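Local coordinates for probable mannosyltransferase KTR4 (Saccharomyces cerevisiae, PDB 5A07), which is a probable mannosyltransferase of the GT-A clan that holds GDP and a manganese ion in this structure, at residues E44-I49 with N285-N290; P87-L92 with F246-K251; C239-D244 with S394-G399; A294-N299 with R358-A363. All blocks are in the same frame, centred on the assembly; numbering follows the deposited sequence.

Interaction 1 (E44-I49 with N285-N290); sequences EVLDSI and NYLNVN
Helix 43-53, the first in the model, lies against the linker that runs from helix 272-282 to helix 293-297, and Val45, Leu46 and Ile49 meet Leu287 and Val289 there. Spaced one turn apart, Val45 and Ile49 both reach Val289. CG1 of Val45 touches CG1 of Val289 at 3.7 Å, while CD1 of Ile49 comes to 3.8 Å from CA of Val289. Ile49 divides its branches between the two linker residues: CG1, which carries CD1, stands anti to the carbonyl carbon (chi1 -69°), and CG2 turns instead to Leu287, 4.0 Å from its CD1. The same CD1 of Leu287 also meets CD1 of Leu46 at 3.9 Å, the two leucine side chains crossing at about a right angle. Within the linker, OD1 of Asn288 accepts from N of Asn290 at 2.8 Å, an Asx turn that closes around Val289. Asn288 also bonds through its backbone to Leu364, and Leu287 packs on that residue of helix 354-365. No hydrogen bond joins residues 44-49 to residues 285-290. Apolar packing, mostly between methyl groups, therefore makes the contact, grading from buried Ile49 and Leu287 to Val289 on the surface.

Interaction 2 (P87-L92 with F246-K251); sequences PKVDNL and FQFMNK
Round the Phe248 ring, CG2 of Val89 sits at the edge, near the plane and 4.1 Å from CE1, while Pro87 and Leu92 come in obliquely. Of these, CB of Pro87 is 3.6 Å from CE1 of Phe248, with the proline CG a little farther from the same carbon. CD2 of Leu92 meets CD1 of Phe248 at 3.8 Å, the two side chains lying side by side and pointing the same way. CG of Phe248 stands anti to the backbone N (chi1 166°), which starts the side chain toward Pro87 and Val89. The ring also makes an edge-to-face contact with His372. Phe248 belongs to helix 245-251, and its partners come from the irregular connection between helix 65-80 and strand 105-110, which makes an inverse gamma turn centred on Lys88. At the C-terminal end of the helix the other flat group, the Asn91 amide, crosses the Lys251 chain obliquely. Its ND2 is 3.3 Å from CG of Lys251, a contact with the aliphatic part of the lysine, whose chain bends at chi2 and again at chi4 (-60°), with NZ ending 3.7 Å from CB of Asn91. OD1 of Asn91 accepts a hydrogen bond from ND2 of Asn252.

Interaction 3 (C239-D244 with S394-G399); sequences CKINYD and SDRCNG
Cys239 opens the contact with a disulfide to Cys397, SG to SG 2.2 Å with chi3 at 100°, and the two backbones form a single beta bridge at this point. CB of Cys239 also lies over one face of the Arg396 guanidinium, 3.3 Å from NH1. Lys240 then grips Arg396 twice through its backbone. Its N donates to O of Arg396 at 2.9 Å in a nearly straight bond (176°), and its O accepts from NH1 of Arg396, also at 2.9 Å. That oxygen lies at the edge of the guanidinium, in its plane, whereas NH1 stands above the carbonyl plane of Lys240. The arginine chain reaches back by bending at chi3 (72°), and its NH2 is taken by O of Asp376. The Lys240 ammonium lies near Asp395, NZ 4.2 Å from OD2, too far for a salt bridge. At Ile241, CD1 reaches the guanidinium edge, 3.7 Å from NH1, and CG2 lies over a face of the Tyr243 ring, offset toward the rim. Asp244 ends the segment at the N-cap of helix 245-251, where OD1 accepts from N of Gln247. The contact ties the approach to that helix to the long loop preceding helix 418-425. The disulfide, supported by two hydrogen bonds, makes a covalent cross-link that is probably rigid; the arginine, held at both terminal nitrogens, is likely to be restricted in rotation.

Interaction 4 (A294-N299 with R358-A363); sequences AWLKDN and RSLALA. With ACT (acetate ion), chain H.
Leu296, Ala363 and Trp295 account for most of the buried surface, with CB of Ala363 at the junction of the other two. CD1 and CD2 of Leu296 both lie 3.7 Å from CB of Ala363, the fork of the leucine closing on a single methyl. Its CD2 also meets CD2 of Leu360 at 3.8 Å, the leucine side chains crossing obliquely. Trp295 brings the six-membered part of its indole: CB of Ala363 sits at the ring edge, near its plane and 4.0 Å from CZ3, while CB of Ser359 approaches CH2 obliquely at 3.9 Å. CG of Trp295, anti to the backbone N (chi1 -178°), is thereby directed toward Ser359. The contact is helix-to-helix packing in this GT-A-clan chain, joining the short helix 293-297 to helix 354-365; Ser359 and Ala363, one turn apart, both turn their CB toward residues 294-299. The polar atoms beside this apolar patch have partners elsewhere: NE1 of Trp295 donates to OD1 of Asn261, and OG of Ser359 is hydrogen-bonded to O of Ala355 and N of Phe317. Leu360 also packs on Leu272, Trp273 and Thr276 of helix 272-282. Away from the interface, NZ of Lys297 donates to OXT of an acetate ion, probably from the crystallisation liquor, at 2.9 Å; the same nitrogen is hydrogen-bonded to O of Leu53 and O of Gly311.

Interaction 4 is the core contact of the set, with every touching residue buried, whereas the other three are partly buried and lie farther from the centre of the chain. Interactions 1 and 4 adjoin in sequence and share helix 354-365: it packs directly on residues 294-299 and also backs the linker 285-290. Both are apolar. Interactions 2 and 3 touch through Tyr243, whose ring packs on Pro87, Leu92 and Phe248, and both concern helix 245-251, one along it to its last residue, the other in the loop leading into it. Interaction 2 packs apolar groups against an aromatic ring and an amide against a lysine chain, while interaction 3 adds a disulfide and hydrogen bonds.

Interaction 1 (E44-I49 with N285-N290)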
loop_
_atom_site.group_PDB
_atom_site.type_symbol
_atom_site.label_atom_id
_atom_site.label_comp_id
_atom_site.label_asym_id
_atom_site.label_seq_id
_atom_site.Cartn_x
_atom_site.Cartn_y
_atom_site.Cartn_z
ATOM N N GLU B 44 -21.711 -12.192 -20.287
ATOM C CA GLU B 44 -20.520 -12.837 -20.826
ATOM C C GLU B 44 -19.237 -12.285 -20.172
ATOM O O GLU B 44 -18.299 -12.999 -19.866
ATOM C CB GLU B 44 -20.394 -12.553 -22.332
ATOM C CG GLU B 44 -21.525 -13.050 -23.248
ATOM C CD GLU B 44 -21.028 -13.412 -24.659
ATOM O OE1 GLU B 44 -19.800 -13.558 -24.852
ATOM O OE2 GLU B 44 -21.850 -13.564 -25.600
ATOM N N VAL B 45 -19.226 -10.983 -20.031
ATOM C CA VAL B 45 -18.093 -10.262 -19.431
ATOM C C VAL B 45 -17.913 -10.707 -17.995
ATOM O O VAL B 45 -16.834 -11.167 -17.619
ATOM C CB VAL B 45 -18.322 -8.761 -19.535
ATOM C CG1 VAL B 45 -17.296 -8.012 -18.726
ATOM C CG2 VAL B 45 -18.248 -8.348 -21.013
ATOM N N LEU B 46 -19.008 -10.703 -17.241
ATOM C CA LEU B 46 -18.980 -11.140 -15.877
ATOM C C LEU B 46 -18.618 -12.566 -15.715
ATOM O O LEU B 46 -17.810 -12.880 -14.850
ATOM C CB LEU B 46 -20.327 -10.897 -15.212
ATOM C CG LEU B 46 -20.462 -11.463 -13.784
ATOM C CD1 LEU B 46 -19.605 -10.627 -12.833
ATOM C CD2 LEU B 46 -21.900 -11.541 -13.259
ATOM N N ASP B 47 -19.190 -13.463 -16.511
ATOM C CA ASP B 47 -18.771 -14.868 -16.440
ATOM C C ASP B 47 -17.287 -14.981 -16.701
ATOM O O ASP B 47 -16.606 -15.749 -16.090
ATOM C CB ASP B 47 -19.541 -15.772 -17.452
ATOM C CG ASP B 47 -19.098 -17.270 -17.386
ATOM O OD1 ASP B 47 -19.462 -17.957 -16.398
ATOM O OD2 ASP B 47 -18.380 -17.775 -18.310
ATOM N N SER B 48 -16.791 -14.266 -17.682
ATOM C CA SER B 48 -15.370 -14.366 -17.959
ATOM C C SER B 48 -14.505 -13.897 -16.713
ATOM O O SER B 48 -13.517 -14.527 -16.360
ATOM C CB SER B 48 -15.072 -13.505 -19.175
ATOM O OG SER B 48 -13.733 -13.069 -19.142
ATOM N N ILE B 49 -14.935 -12.827 -16.040
ATOM C CA ILE B 49 -14.212 -12.364 -14.846
ATOM C C ILE B 49 -14.272 -13.399 -13.752
ATOM O O ILE B 49 -13.231 -13.776 -13.155
ATOM C CB ILE B 49 -14.757 -11.032 -14.362
ATOM C CG1 ILE B 49 -14.382 -9.956 -15.416
ATOM C CG2 ILE B 49 -14.168 -10.724 -12.984
ATOM C CD1 ILE B 49 -15.032 -8.618 -15.186
ATOM N N ASN B 285 -21.712 -6.399 -9.454
ATOM C CA ASN B 285 -21.711 -5.068 -10.016
ATOM C C ASN B 285 -20.526 -4.186 -9.467
ATOM O O ASN B 285 -20.209 -3.204 -10.055
ATOM C CB ASN B 285 -23.015 -4.365 -9.672
ATOM C CG ASN B 285 -23.401 -4.533 -8.168
ATOM O OD1 ASN B 285 -23.556 -5.674 -7.638
ATOM N ND2 ASN B 285 -23.549 -3.403 -7.466
ATOM N N TYR B 286 -19.925 -4.562 -8.354
ATOM C CA TYR B 286 -18.778 -3.789 -7.795
ATOM C C TYR B 286 -17.487 -4.105 -8.541
ATOM O O TYR B 286 -16.568 -3.308 -8.508
ATOM C CB TYR B 286 -18.600 -4.100 -6.300
ATOM C CG TYR B 286 -19.706 -3.589 -5.409
ATOM C CD1 TYR B 286 -20.559 -2.594 -5.802
ATOM C CD2 TYR B 286 -19.849 -4.099 -4.147
ATOM C CE1 TYR B 286 -21.559 -2.112 -4.922
ATOM C CE2 TYR B 286 -20.815 -3.632 -3.291
ATOM C CZ TYR B 286 -21.636 -2.626 -3.692
ATOM O OH TYR B 286 -22.597 -2.231 -2.836
ATOM N N LEU B 287 -17.425 -5.267 -9.194
ATOM C CA LEU B 287 -16.274 -5.622 -10.028
ATOM C C LEU B 287 -15.987 -4.598 -11.140
ATOM O O LEU B 287 -16.892 -4.153 -11.800
ATOM C CB LEU B 287 -16.425 -7.031 -10.631
ATOM C CG LEU B 287 -16.379 -8.176 -9.636
ATOM C CD1 LEU B 287 -16.811 -9.460 -10.324
ATOM C CD2 LEU B 287 -14.969 -8.358 -9.103
ATOM N N ASN B 288 -14.723 -4.177 -11.322
ATOM C CA ASN B 288 -14.304 -3.382 -12.481
ATOM C C ASN B 288 -13.797 -4.284 -13.552
ATOM O O ASN B 288 -13.030 -5.221 -13.266
ATOM C CB ASN B 288 -13.206 -2.367 -12.118
ATOM C CG ASN B 288 -12.926 -1.405 -13.229
ATOM O OD1 ASN B 288 -12.243 -1.705 -14.182
ATOM N ND2 ASN B 288 -13.487 -0.256 -13.127
ATOM N N VAL B 289 -14.211 -4.056 -14.802
ATOM C CA VAL B 289 -13.880 -5.016 -15.868
ATOM C C VAL B 289 -12.397 -4.956 -16.211
ATOM O O VAL B 289 -11.877 -5.882 -16.785
ATOM C CB VAL B 289 -14.739 -4.844 -17.170
ATOM C CG1 VAL B 289 -16.219 -5.022 -16.813
ATOM C CG2 VAL B 289 -14.541 -3.479 -17.800
ATOM N N ASN B 290 -11.727 -3.878 -15.851
ATOM C CA ASN B 290 -10.298 -3.771 -15.983
ATOM C C ASN B 290 -9.511 -3.945 -14.658
ATOM O O ASN B 290 -8.421 -3.361 -14.514
ATOM C CB ASN B 290 -9.881 -2.442 -16.657
ATOM C CG ASN B 290 -8.494 -2.537 -17.351
ATOM O OD1 ASN B 290 -7.619 -1.570 -17.428
ATOM N ND2 ASN B 290 -8.246 -3.721 -17.850
#

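Interaction 2 (P87-L92 with F246-K251)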
loop_
_atom_site.group_PDB
_atom_site.type_symbol
_atom_site.label_atom_id
_atom_site.label_comp_id
_atom_site.label_asym_id
_atom_site.label_seq_id
_atom_site.Cartn_x
_atom_site.Cartn_y
_atom_site.Cartn_z
ATOM N N PRO B 87 7.723 11.451 -14.374
ATOM C CA PRO B 87 6.680 10.919 -15.251
ATOM C C PRO B 87 6.694 11.680 -16.554
ATOM O O PRO B 87 6.873 12.911 -16.549
ATOM C CB PRO B 87 5.423 11.178 -14.477
ATOM C CG PRO B 87 5.855 11.158 -13.057
ATOM C CD PRO B 87 7.178 11.804 -13.068
ATOM N N LYS B 88 6.489 10.959 -17.647
ATOM C CA LYS B 88 6.516 11.555 -19.004
ATOM C C LYS B 88 5.127 12.008 -19.385
ATOM O O LYS B 88 4.430 11.353 -20.162
ATOM C CB LYS B 88 7.048 10.512 -19.961
ATOM C CG LYS B 88 8.509 10.284 -19.664
ATOM C CD LYS B 88 8.993 9.181 -20.538
ATOM C CE LYS B 88 10.440 9.399 -20.849
ATOM N NZ LYS B 88 10.819 8.419 -21.895
ATOM N N VAL B 89 4.682 13.076 -18.757
ATOM C CA VAL B 89 3.395 13.649 -18.984
ATOM C C VAL B 89 3.664 15.114 -19.128
ATOM O O VAL B 89 4.660 15.618 -18.639
ATOM C CB VAL B 89 2.350 13.419 -17.845
ATOM C CG1 VAL B 89 2.036 11.950 -17.725
ATOM C CG2 VAL B 89 2.812 13.975 -16.491
ATOM N N ASP B 90 2.776 15.845 -19.770
ATOM C CA ASP B 90 3.092 17.265 -20.026
ATOM C C ASP B 90 2.460 18.213 -18.969
ATOM O O ASP B 90 2.562 19.421 -19.083
ATOM C CB ASP B 90 2.666 17.659 -21.466
ATOM C CG ASP B 90 1.187 17.345 -21.752
ATOM O OD1 ASP B 90 0.379 17.180 -20.795
ATOM O OD2 ASP B 90 0.826 17.255 -22.942
ATOM N N ASN B 91 1.804 17.670 -17.967
ATOM C CA ASN B 91 1.008 18.488 -17.099
ATOM C C ASN B 91 1.613 18.641 -15.677
ATOM O O ASN B 91 0.881 18.879 -14.750
ATOM C CB ASN B 91 -0.406 17.888 -17.087
ATOM C CG ASN B 91 -0.458 16.400 -16.662
ATOM O OD1 ASN B 91 0.293 15.911 -15.822
ATOM N ND2 ASN B 91 -1.457 15.711 -17.168
ATOM N N LEU B 92 2.910 18.369 -15.489
ATOM C CA LEU B 92 3.497 18.363 -14.127
ATOM C C LEU B 92 3.445 19.740 -13.484
ATOM O O LEU B 92 3.739 20.736 -14.149
ATOM C CB LEU B 92 4.944 17.873 -14.177
ATOM C CG LEU B 92 5.117 16.390 -14.579
ATOM C CD1 LEU B 92 6.559 16.006 -14.495
ATOM C CD2 LEU B 92 4.263 15.468 -13.714
ATOM N N PHE B 246 0.391 14.944 -5.412
ATOM C CA PHE B 246 -1.093 14.931 -5.395
ATOM C C PHE B 246 -1.692 15.505 -6.668
ATOM O O PHE B 246 -2.674 14.965 -7.196
ATOM C CB PHE B 246 -1.655 15.657 -4.175
ATOM C CG PHE B 246 -1.242 15.107 -2.849
ATOM C CD1 PHE B 246 -1.225 13.771 -2.595
ATOM C CD2 PHE B 246 -0.990 15.949 -1.794
ATOM C CE1 PHE B 246 -0.936 13.281 -1.348
ATOM C CE2 PHE B 246 -0.661 15.441 -0.534
ATOM C CZ PHE B 246 -0.641 14.093 -0.325
ATOM N N GLN B 247 -1.133 16.564 -7.174
ATOM C CA GLN B 247 -1.658 17.156 -8.441
ATOM C C GLN B 247 -1.395 16.223 -9.619
ATOM O O GLN B 247 -2.200 16.185 -10.525
ATOM C CB GLN B 247 -1.091 18.583 -8.732
ATOM C CG GLN B 247 -1.496 19.616 -7.689
ATOM C CD GLN B 247 -2.975 20.020 -7.724
ATOM O OE1 GLN B 247 -3.819 19.238 -8.052
ATOM N NE2 GLN B 247 -3.260 21.273 -7.373
ATOM N N PHE B 248 -0.261 15.497 -9.627
ATOM C CA PHE B 248 -0.037 14.498 -10.627
ATOM C C PHE B 248 -1.113 13.437 -10.599
ATOM O O PHE B 248 -1.685 13.052 -11.640
ATOM C CB PHE B 248 1.351 13.871 -10.479
ATOM C CG PHE B 248 1.517 12.624 -11.250
ATOM C CD1 PHE B 248 1.877 12.668 -12.580
ATOM C CD2 PHE B 248 1.274 11.378 -10.650
ATOM C CE1 PHE B 248 1.976 11.511 -13.352
ATOM C CE2 PHE B 248 1.410 10.196 -11.393
ATOM C CZ PHE B 248 1.736 10.261 -12.756
ATOM N N MET B 249 -1.472 13.006 -9.404
ATOM C CA MET B 249 -2.523 11.967 -9.257
ATOM C C MET B 249 -3.854 12.484 -9.829
ATOM O O MET B 249 -4.581 11.777 -10.548
ATOM C CB MET B 249 -2.777 11.598 -7.787
ATOM C CG MET B 249 -1.626 11.112 -6.931
ATOM S SD MET B 249 -1.049 9.578 -7.514
ATOM C CE MET B 249 -2.278 8.480 -6.747
ATOM N N ASN B 250 -4.196 13.673 -9.427
ATOM C CA ASN B 250 -5.457 14.255 -9.818
ATOM C C ASN B 250 -5.513 14.486 -11.331
ATOM O O ASN B 250 -6.481 14.084 -11.999
ATOM C CB ASN B 250 -5.649 15.595 -9.103
ATOM C CG ASN B 250 -7.051 16.083 -9.237
ATOM O OD1 ASN B 250 -7.953 15.572 -8.622
ATOM N ND2 ASN B 250 -7.240 17.001 -10.132
ATOM N N LYS B 251 -4.488 15.137 -11.881
ATOM C CA LYS B 251 -4.463 15.432 -13.276
ATOM C C LYS B 251 -4.405 14.189 -14.173
ATOM O O LYS B 251 -4.827 14.259 -15.302
ATOM C CB LYS B 251 -3.305 16.378 -13.605
ATOM C CG LYS B 251 -3.460 17.101 -14.893
ATOM C CD LYS B 251 -4.610 18.133 -14.889
ATOM C CE LYS B 251 -5.044 18.512 -16.312
ATOM N NZ LYS B 251 -3.902 19.102 -17.065
#

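Interaction 3 (C239-D244 with S394-G399)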
loop_
_atom_site.group_PDB
_atom_site.type_symbol
_atom_site.label_atom_id
_atom_site.label_comp_id
_atom_site.label_asym_id
_atom_site.label_seq_id
_atom_site.Cartn_x
_atom_site.Cartn_y
_atom_site.Cartn_z
ATOM N N CYS B 239 15.426 10.145 -3.391
ATOM C CA CYS B 239 15.460 10.842 -4.640
ATOM C C CYS B 239 14.573 12.045 -4.637
ATOM O O CYS B 239 13.437 12.002 -4.168
ATOM C CB CYS B 239 15.012 9.903 -5.781
ATOM S SG CYS B 239 15.886 8.342 -5.865
ATOM N N LYS B 240 15.064 13.113 -5.240
ATOM C CA LYS B 240 14.304 14.335 -5.306
ATOM C C LYS B 240 13.081 14.208 -6.222
ATOM O O LYS B 240 13.184 13.753 -7.356
ATOM C CB LYS B 240 15.173 15.456 -5.833
ATOM C CG LYS B 240 16.158 15.927 -4.779
ATOM C CD LYS B 240 16.700 17.312 -5.053
ATOM C CE LYS B 240 18.105 17.435 -4.438
ATOM N NZ LYS B 240 19.067 17.081 -5.499
ATOM N N ILE B 241 11.983 14.735 -5.728
ATOM C CA ILE B 241 10.723 14.756 -6.444
ATOM C C ILE B 241 10.333 16.197 -6.659
ATOM O O ILE B 241 9.999 16.902 -5.702
ATOM C CB ILE B 241 9.635 14.025 -5.670
ATOM C CG1 ILE B 241 10.072 12.591 -5.450
ATOM C CG2 ILE B 241 8.261 14.119 -6.412
ATOM C CD1 ILE B 241 10.089 11.727 -6.726
ATOM N N ASN B 242 10.378 16.632 -7.923
ATOM C CA ASN B 242 10.226 18.035 -8.287
ATOM C C ASN B 242 8.887 18.413 -8.987
ATOM O O ASN B 242 8.807 19.384 -9.723
ATOM C CB ASN B 242 11.415 18.435 -9.150
ATOM C CG ASN B 242 12.657 18.554 -8.326
ATOM O OD1 ASN B 242 12.653 19.171 -7.286
ATOM N ND2 ASN B 242 13.708 17.973 -8.777
ATOM N N TYR B 243 7.864 17.638 -8.741
ATOM C CA TYR B 243 6.506 17.920 -9.158
ATOM C C TYR B 243 5.610 17.612 -7.997
ATOM O O TYR B 243 5.945 16.792 -7.144
ATOM C CB TYR B 243 6.091 17.096 -10.386
ATOM C CG TYR B 243 6.176 15.591 -10.204
ATOM C CD1 TYR B 243 7.363 14.944 -10.355
ATOM C CD2 TYR B 243 5.052 14.865 -9.828
ATOM C CE1 TYR B 243 7.464 13.587 -10.162
ATOM C CE2 TYR B 243 5.132 13.530 -9.629
ATOM C CZ TYR B 243 6.335 12.883 -9.804
ATOM O OH TYR B 243 6.441 11.559 -9.613
ATOM N N ASP B 244 4.463 18.264 -7.976
ATOM C CA ASP B 244 3.405 18.043 -6.955
ATOM C C ASP B 244 2.734 16.693 -7.186
ATOM O O ASP B 244 2.110 16.464 -8.209
ATOM C CB ASP B 244 2.406 19.177 -7.028
ATOM C CG ASP B 244 1.370 19.163 -5.917
ATOM O OD1 ASP B 244 0.817 18.091 -5.576
ATOM O OD2 ASP B 244 1.116 20.239 -5.339
ATOM N N SER B 394 22.996 13.129 -13.612
ATOM C CA SER B 394 21.905 13.606 -12.793
ATOM C C SER B 394 22.317 13.470 -11.368
ATOM O O SER B 394 22.852 12.475 -10.945
ATOM C CB SER B 394 20.669 12.741 -13.014
ATOM O OG SER B 394 19.734 12.906 -11.977
ATOM N N ASP B 395 21.913 14.434 -10.587
ATOM C CA ASP B 395 22.087 14.347 -9.156
ATOM C C ASP B 395 20.686 14.121 -8.454
ATOM O O ASP B 395 20.505 14.483 -7.295
ATOM C CB ASP B 395 22.712 15.685 -8.709
ATOM C CG ASP B 395 21.788 16.876 -9.001
ATOM O OD1 ASP B 395 20.842 16.771 -9.852
ATOM O OD2 ASP B 395 21.992 17.935 -8.394
ATOM N N ARG B 396 19.702 13.593 -9.174
ATOM C CA ARG B 396 18.369 13.475 -8.591
ATOM C C ARG B 396 18.346 12.563 -7.338
ATOM O O ARG B 396 17.684 12.892 -6.345
ATOM C CB ARG B 396 17.342 13.067 -9.628
ATOM C CG ARG B 396 15.916 13.311 -9.216
ATOM C CD ARG B 396 14.947 12.649 -10.219
ATOM N NE ARG B 396 14.907 11.187 -10.153
ATOM C CZ ARG B 396 14.130 10.464 -9.326
ATOM N NH1 ARG B 396 13.331 11.032 -8.443
ATOM N NH2 ARG B 396 14.137 9.141 -9.388
ATOM N N CYS B 397 19.080 11.470 -7.337
ATOM C CA CYS B 397 19.098 10.594 -6.174
ATOM C C CYS B 397 20.355 10.856 -5.381
ATOM O O CYS B 397 21.393 11.238 -5.940
ATOM C CB CYS B 397 19.009 9.109 -6.567
ATOM S SG CYS B 397 17.378 8.724 -7.390
ATOM N N ASN B 398 20.306 10.569 -4.100
ATOM C CA ASN B 398 21.448 10.975 -3.222
ATOM C C ASN B 398 22.521 9.955 -3.104
ATOM O O ASN B 398 23.481 10.205 -2.394
ATOM C CB ASN B 398 20.987 11.379 -1.835
ATOM C CG ASN B 398 20.338 10.266 -1.061
ATOM O OD1 ASN B 398 20.516 9.089 -1.301
ATOM N ND2 ASN B 398 19.553 10.643 -0.119
ATOM N N GLY B 399 22.351 8.795 -3.730
ATOM C CA GLY B 399 23.382 7.797 -3.666
ATOM C C GLY B 399 23.380 6.902 -2.442
ATOM O O GLY B 399 24.263 6.064 -2.313
#

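Interaction 4 (A294-N299 with R358-A363)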
loop_
_atom_site.group_PDB
_atom_site.type_symbol
_atom_site.label_atom_id
_atom_site.label_comp_id
_atom_site.label_asym_id
_atom_site.label_seq_id
_atom_site.Cartn_x
_atom_site.Cartn_y
_atom_site.Cartn_z
ATOM N N ALA B 294 -5.175 -10.873 -12.989
ATOM C CA ALA B 294 -4.062 -11.737 -13.110
ATOM C C ALA B 294 -3.091 -11.644 -11.888
ATOM O O ALA B 294 -2.568 -12.654 -11.377
ATOM C CB ALA B 294 -3.359 -11.434 -14.425
ATOM N N TRP B 295 -2.874 -10.442 -11.433
ATOM C CA TRP B 295 -2.021 -10.187 -10.259
ATOM C C TRP B 295 -2.524 -10.893 -9.021
ATOM O O TRP B 295 -1.722 -11.453 -8.266
ATOM C CB TRP B 295 -1.972 -8.688 -10.021
ATOM C CG TRP B 295 -1.143 -8.149 -8.922
ATOM C CD1 TRP B 295 0.199 -8.238 -8.788
ATOM C CD2 TRP B 295 -1.592 -7.369 -7.810
ATOM N NE1 TRP B 295 0.616 -7.579 -7.661
ATOM C CE2 TRP B 295 -0.459 -7.004 -7.066
ATOM C CE3 TRP B 295 -2.814 -6.958 -7.371
ATOM C CZ2 TRP B 295 -0.540 -6.264 -5.900
ATOM C CZ3 TRP B 295 -2.893 -6.178 -6.233
ATOM C CH2 TRP B 295 -1.755 -5.846 -5.510
ATOM N N LEU B 296 -3.833 -10.942 -8.805
ATOM C CA LEU B 296 -4.422 -11.727 -7.707
ATOM C C LEU B 296 -4.305 -13.275 -7.873
ATOM O O LEU B 296 -4.312 -14.010 -6.904
ATOM C CB LEU B 296 -5.879 -11.403 -7.576
ATOM C CG LEU B 296 -6.240 -9.936 -7.392
ATOM C CD1 LEU B 296 -7.724 -9.736 -7.346
ATOM C CD2 LEU B 296 -5.588 -9.444 -6.078
ATOM N N LYS B 297 -4.145 -13.759 -9.091
ATOM C CA LYS B 297 -4.252 -15.185 -9.387
ATOM C C LYS B 297 -2.952 -15.826 -9.807
ATOM O O LYS B 297 -2.939 -17.008 -10.116
ATOM C CB LYS B 297 -5.286 -15.388 -10.489
ATOM C CG LYS B 297 -6.653 -14.877 -10.201
ATOM C CD LYS B 297 -7.333 -15.504 -9.006
ATOM C CE LYS B 297 -7.352 -17.028 -9.085
ATOM N NZ LYS B 297 -8.118 -17.655 -7.923
ATOM N N ASP B 298 -1.824 -15.106 -9.735
ATOM C CA ASP B 298 -0.560 -15.620 -10.165
ATOM C C ASP B 298 -0.011 -16.613 -9.181
ATOM O O ASP B 298 0.440 -16.259 -8.061
ATOM C CB ASP B 298 0.496 -14.512 -10.394
ATOM C CG ASP B 298 1.700 -15.017 -11.185
ATOM O OD1 ASP B 298 1.837 -16.251 -11.377
ATOM O OD2 ASP B 298 2.609 -14.211 -11.521
ATOM N N ASN B 299 0.041 -17.879 -9.608
ATOM C CA ASN B 299 0.441 -18.959 -8.733
ATOM C C ASN B 299 1.820 -19.447 -9.061
ATOM O O ASN B 299 2.326 -20.402 -8.443
ATOM C CB ASN B 299 -0.550 -20.146 -8.866
ATOM C CG ASN B 299 -0.697 -20.621 -10.303
ATOM O OD1 ASN B 299 -0.892 -19.836 -11.211
ATOM N ND2 ASN B 299 -0.637 -21.917 -10.497
ATOM N N ARG B 358 -6.585 -3.604 1.509
ATOM C CA ARG B 358 -6.611 -2.464 0.559
ATOM C C ARG B 358 -6.373 -2.947 -0.880
ATOM O O ARG B 358 -7.033 -2.467 -1.826
ATOM C CB ARG B 358 -5.493 -1.447 0.948
ATOM C CG ARG B 358 -5.373 -0.255 0.033
ATOM C CD ARG B 358 -6.003 0.955 0.643
ATOM N NE ARG B 358 -5.204 1.464 1.767
ATOM C CZ ARG B 358 -5.624 1.533 3.028
ATOM N NH1 ARG B 358 -6.882 1.155 3.358
ATOM N NH2 ARG B 358 -4.819 2.039 3.947
ATOM N N SER B 359 -5.431 -3.871 -1.027
ATOM C CA SER B 359 -4.959 -4.337 -2.347
ATOM C C SER B 359 -6.045 -5.177 -3.062
ATOM O O SER B 359 -6.257 -5.003 -4.255
ATOM C CB SER B 359 -3.688 -5.177 -2.225
ATOM O OG SER B 359 -2.633 -4.400 -1.687
ATOM N N LEU B 360 -6.784 -5.976 -2.305
ATOM C CA LEU B 360 -7.912 -6.750 -2.912
ATOM C C LEU B 360 -9.002 -5.852 -3.420
ATOM O O LEU B 360 -9.496 -5.995 -4.534
ATOM C CB LEU B 360 -8.498 -7.771 -1.898
ATOM C CG LEU B 360 -7.595 -8.928 -1.680
ATOM C CD1 LEU B 360 -7.996 -9.711 -0.428
ATOM C CD2 LEU B 360 -7.625 -9.885 -2.847
ATOM N N ALA B 361 -9.324 -4.834 -2.624
ATOM C CA ALA B 361 -10.304 -3.869 -3.026
ATOM C C ALA B 361 -9.869 -3.102 -4.276
ATOM O O ALA B 361 -10.680 -2.888 -5.192
ATOM C CB ALA B 361 -10.612 -2.900 -1.931
ATOM N N LEU B 362 -8.630 -2.623 -4.277
ATOM C CA LEU B 362 -8.145 -1.896 -5.445
ATOM C C LEU B 362 -8.158 -2.806 -6.716
ATOM O O LEU B 362 -8.480 -2.387 -7.788
ATOM C CB LEU B 362 -6.736 -1.380 -5.158
ATOM C CG LEU B 362 -6.655 -0.175 -4.253
ATOM C CD1 LEU B 362 -5.199 -0.064 -3.765
ATOM C CD2 LEU B 362 -7.064 1.091 -4.986
ATOM N N ALA B 363 -7.725 -4.035 -6.577
ATOM C CA ALA B 363 -7.586 -4.906 -7.734
ATOM C C ALA B 363 -8.980 -5.343 -8.286
ATOM O O ALA B 363 -9.141 -5.532 -9.492
ATOM C CB ALA B 363 -6.787 -6.125 -7.340
HETATM C C ACT H . -8.820 -21.442 -7.465
HETATM O O ACT H . -7.692 -21.815 -7.886
HETATM O OXT ACT H . -9.253 -20.260 -7.500
HETATM C CH3 ACT H . -9.744 -22.494 -6.860
#